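Local atomic coordinates of aminopeptidase-like protein (Chaetomium thermophilum, PDB entry 5JM6), a protein that probably removes amino-terminal residues from peptides as a zinc-dependent aminopeptidase of the M18 family and assembles into a dodecamer. Residues I341-L344 / G348-G351; F353-I358 / A468-K473. All blocks are in the same frame, centred on the assembly; numbering follows the deposited sequence.

Contact 1. Residues I341-L344 / G348-G351; sequences IGSL and GARG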
# COMPACT_ATOMS: atom_id res chain seq x y z
N ILE A 341 -35.47 14.72 0.97
CA ILE A 341 -34.95 15.18 -0.33
C ILE A 341 -34.54 16.68 -0.34
O ILE A 341 -34.31 17.27 -1.39
CB ILE A 341 -35.97 14.87 -1.46
CG1 ILE A 341 -36.41 13.42 -1.34
CG2 ILE A 341 -35.36 15.01 -2.85
CD1 ILE A 341 -35.29 12.42 -1.61
N GLY A 342 -34.52 17.31 0.83
CA GLY A 342 -34.03 18.69 0.91
C GLY A 342 -35.14 19.72 0.97
O GLY A 342 -34.88 20.92 1.12
N SER A 343 -36.37 19.24 0.85
CA SER A 343 -37.60 20.02 1.04
C SER A 343 -37.90 21.17 0.09
O SER A 343 -38.72 22.01 0.44
CB SER A 343 -37.62 20.61 2.46
OG SER A 343 -38.03 19.66 3.42
N LEU A 344 -37.32 21.23 -1.10
CA LEU A 344 -38.03 22.05 -2.07
C LEU A 344 -38.44 21.32 -3.33
O LEU A 344 -37.64 21.00 -4.21
CB LEU A 344 -37.27 23.35 -2.44
CG LEU A 344 -35.82 23.81 -2.61
CD1 LEU A 344 -35.17 23.33 -3.85
CD2 LEU A 344 -35.85 25.34 -2.62
N GLY A 348 -42.87 20.80 -0.59
CA GLY A 348 -41.78 20.84 0.36
C GLY A 348 -41.76 22.07 1.25
O GLY A 348 -42.53 23.01 1.03
N ALA A 349 -40.88 22.08 2.25
CA ALA A 349 -40.89 23.11 3.29
C ALA A 349 -40.25 24.44 2.86
O ALA A 349 -40.63 25.49 3.35
CB ALA A 349 -40.19 22.60 4.54
N ARG A 350 -39.29 24.41 1.95
CA ARG A 350 -38.76 25.65 1.41
C ARG A 350 -39.51 26.04 0.12
O ARG A 350 -39.00 26.80 -0.71
CB ARG A 350 -37.23 25.59 1.24
CG ARG A 350 -36.67 24.27 0.78
CD ARG A 350 -35.16 24.16 0.98
NE ARG A 350 -34.43 25.37 0.64
CZ ARG A 350 -33.21 25.38 0.13
NH1 ARG A 350 -32.61 24.23 -0.15
NH2 ARG A 350 -32.60 26.52 -0.15
N GLY A 351 -40.67 25.43 -0.08
CA GLY A 351 -41.61 25.86 -1.11
C GLY A 351 -42.68 26.86 -0.67
O GLY A 351 -42.82 27.18 0.51

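Contact 2. Residues F353-I358 / A468-K473; sequences FLPITI and AAMGVK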
# COMPACT_ATOMS: atom_id res chain seq x y z
N PHE A 353 -45.75 26.82 -0.11
CA PHE A 353 -46.99 26.36 0.52
C PHE A 353 -47.40 27.11 1.79
O PHE A 353 -48.49 27.68 1.84
CB PHE A 353 -46.88 24.87 0.83
CG PHE A 353 -48.19 24.23 1.19
CD1 PHE A 353 -49.39 24.76 0.74
CD2 PHE A 353 -48.23 23.09 1.99
CE1 PHE A 353 -50.59 24.18 1.07
CE2 PHE A 353 -49.44 22.50 2.32
CZ PHE A 353 -50.62 23.05 1.87
N LEU A 354 -46.55 27.12 2.81
CA LEU A 354 -46.92 27.79 4.06
C LEU A 354 -46.94 29.32 3.98
O LEU A 354 -47.86 29.94 4.50
CB LEU A 354 -46.01 27.34 5.21
CG LEU A 354 -46.33 27.99 6.56
CD1 LEU A 354 -47.71 27.59 7.06
CD2 LEU A 354 -45.27 27.67 7.60
N PRO A 355 -45.92 29.95 3.36
CA PRO A 355 -46.01 31.42 3.26
C PRO A 355 -47.23 31.93 2.48
O PRO A 355 -47.90 32.84 2.98
CB PRO A 355 -44.72 31.80 2.55
CG PRO A 355 -43.76 30.75 2.96
CD PRO A 355 -44.57 29.48 2.99
N ILE A 356 -47.52 31.37 1.31
CA ILE A 356 -48.64 31.88 0.52
C ILE A 356 -49.97 31.62 1.22
O ILE A 356 -50.90 32.42 1.12
CB ILE A 356 -48.65 31.29 -0.92
CG1 ILE A 356 -49.64 32.06 -1.80
CG2 ILE A 356 -48.99 29.80 -0.91
CD1 ILE A 356 -49.46 31.81 -3.28
N THR A 357 -50.06 30.51 1.95
CA THR A 357 -51.26 30.20 2.71
C THR A 357 -51.48 31.23 3.81
O THR A 357 -52.59 31.70 4.01
CB THR A 357 -51.18 28.79 3.33
OG1 THR A 357 -51.24 27.81 2.29
CG2 THR A 357 -52.34 28.56 4.30
N ILE A 358 -50.40 31.57 4.51
CA ILE A 358 -50.48 32.57 5.57
C ILE A 358 -50.89 33.93 5.01
O ILE A 358 -51.75 34.60 5.59
CB ILE A 358 -49.14 32.68 6.33
CG1 ILE A 358 -48.89 31.39 7.12
CG2 ILE A 358 -49.13 33.90 7.25
CD1 ILE A 358 -48.08 31.56 8.37
N ALA A 468 -36.25 31.46 7.68
CA ALA A 468 -35.63 32.47 6.84
C ALA A 468 -36.63 33.05 5.84
O ALA A 468 -36.62 34.25 5.58
CB ALA A 468 -34.43 31.89 6.11
N ALA A 469 -37.48 32.19 5.30
CA ALA A 469 -38.45 32.61 4.29
C ALA A 469 -39.46 33.62 4.84
O ALA A 469 -39.88 34.53 4.14
CB ALA A 469 -39.16 31.40 3.71
N MET A 470 -39.90 33.40 6.08
CA MET A 470 -40.82 34.32 6.74
C MET A 470 -40.23 35.24 7.81
O MET A 470 -40.94 36.07 8.38
CB MET A 470 -41.96 33.53 7.35
CG MET A 470 -42.51 32.49 6.40
SD MET A 470 -43.30 31.18 7.31
CE MET A 470 -44.97 31.77 7.24
N GLY A 471 -38.94 35.08 8.11
CA GLY A 471 -38.30 35.89 9.14
C GLY A 471 -38.95 35.74 10.51
O GLY A 471 -38.98 36.68 11.30
N VAL A 472 -39.46 34.54 10.79
CA VAL A 472 -40.15 34.26 12.04
C VAL A 472 -39.17 33.70 13.06
O VAL A 472 -38.27 32.94 12.73
CB VAL A 472 -41.32 33.27 11.82
CG1 VAL A 472 -41.94 32.84 13.13
CG2 VAL A 472 -42.37 33.90 10.92
N LYS A 473 -39.35 34.11 14.31
CA LYS A 473 -38.57 33.59 15.41
C LYS A 473 -38.82 32.08 15.50
O LYS A 473 -39.96 31.64 15.32
CB LYS A 473 -38.95 34.36 16.66
CG LYS A 473 -37.85 34.70 17.59
CD LYS A 473 -36.51 34.33 17.05
CE LYS A 473 -35.59 33.98 18.20
NZ LYS A 473 -35.15 35.17 18.96

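Contact 1. Residues I341-L344 / G348-G351
Ser343 and Arg350 hold the two sides of this loop together: the backbone N of Arg350 donates to the carbonyl O of Ser343, 2.9 Å away, with an N-H...O angle of 157°. The donor stands 31° out of the carbonyl plane. Ala349 N also lies near that oxygen, but its N-H points poorly for a bond, so the Arg350 N bond is the one hydrogen bond between the two segments. What presents Arg350 N is a type I turn from Gly348 to Gly351, closed by Gly351 N to Gly348 O at 3.2 Å. On this packed side Gly348, Ala349 and Ser343 are all buried, and the methyl CB of Ala349 sits beside Ser343 OG at 3.8 Å. The loop is the connection from strand 330-336 to helix 353-368, in the beta-alpha-beta crossover that returns to the mixed sheet at strand 386-394. Just ahead of Ile341 in it sit Glu340, a zinc ligand, and Glu339, which binds zinc in a structure of this protein though not in this chain; the Ser343 side chain lies about 3 Å from that of Glu339. The other side, with Gly342 exposed and Leu344 and Arg350 partly so, is nearer solvent but still in close contact. Here Arg350 turns its CG between its own backbone N and carbonyl carbon (chi1 38°), which lays the aliphatic part of the chain across Leu344, with Arg350 CG 3.4 Å from Leu344 CB. A bend at chi3 then swings the guanidinium back over the leucine, whose CD2 lies 3.6 Å above the plane of the Arg350 group, displaced toward its rim. Neighbouring subunits add to this outer side: Leu344 packs on Met465 of one, and Arg350 on Leu344 of another.

Contact 2. Residues F353-I358 / A468-K473
Met470 reaches across to three residues of the helix beginning at Phe353, and everything that passes between the two segments is apolar. Its CG, placed beside its own backbone N and anti to the carbonyl carbon (chi1 -46°), lies 4.1 Å from Pro355 CG, where the proline ring and the methionine chain cross at about a right angle. Further out, Met470 SD meets the methyl Leu354 CD2 at 4.0 Å, again with the side chains nearly perpendicular. The last torsion, chi3 at 96°, turns the terminal methyl Met470 CE toward Ile358 CD1, 3.3 Å away. Leu354 and Ile358 are one turn apart, so the thioether end settles against successive turns of the same helix face. That face continues onto the central sheet, Leu354 touching Ile113, Met129 and Leu332 and Ile358 touching Ile127 and Met129, while Tyr382 packs on both Met470 and Ile358.

None of the hydrogen bonds of either segment crosses to the other. At the start of helix 353-368, Phe353 O accepts from Thr357 N at 3.2 Å and from Thr357 OG1 at 2.8 Å, the two donors arriving from opposite faces of the carbonyl plane. On the other segment, Gly471 leaves helical geometry with positive phi (59°) as the chain comes off helix 466-470. Val472 O is bonded to Ser467 OG, and Gly471 O turns to another chain, taking a hydrogen bond from Arg346 NE of a neighbouring subunit.

With no polar atom paired across the interface, the two segments are joined by nonpolar burial around one unbranched thioether chain, a contact that depends on shape rather than on directional bonds.

Overall arrangement
The two contacts follow one another along the chain, only Asn352 lying between Gly351 and Phe353, and apart from this continuity they do not touch; their centres are 13 Å apart. The shared connection runs outward from the metal centre: in contact 1 the Ser343 side chain is about 6 Å from that of His133 and about 9 Å from a bound zinc, whereas contact 2 lies away from the metal sites, where the helix following the loop packs against Met470. Residues of a neighbouring subunit that lie between or next to its own contact 1 segments, Leu345 and Arg346, and Asn352 through a weak hydrogen bond, approach segment 468-473.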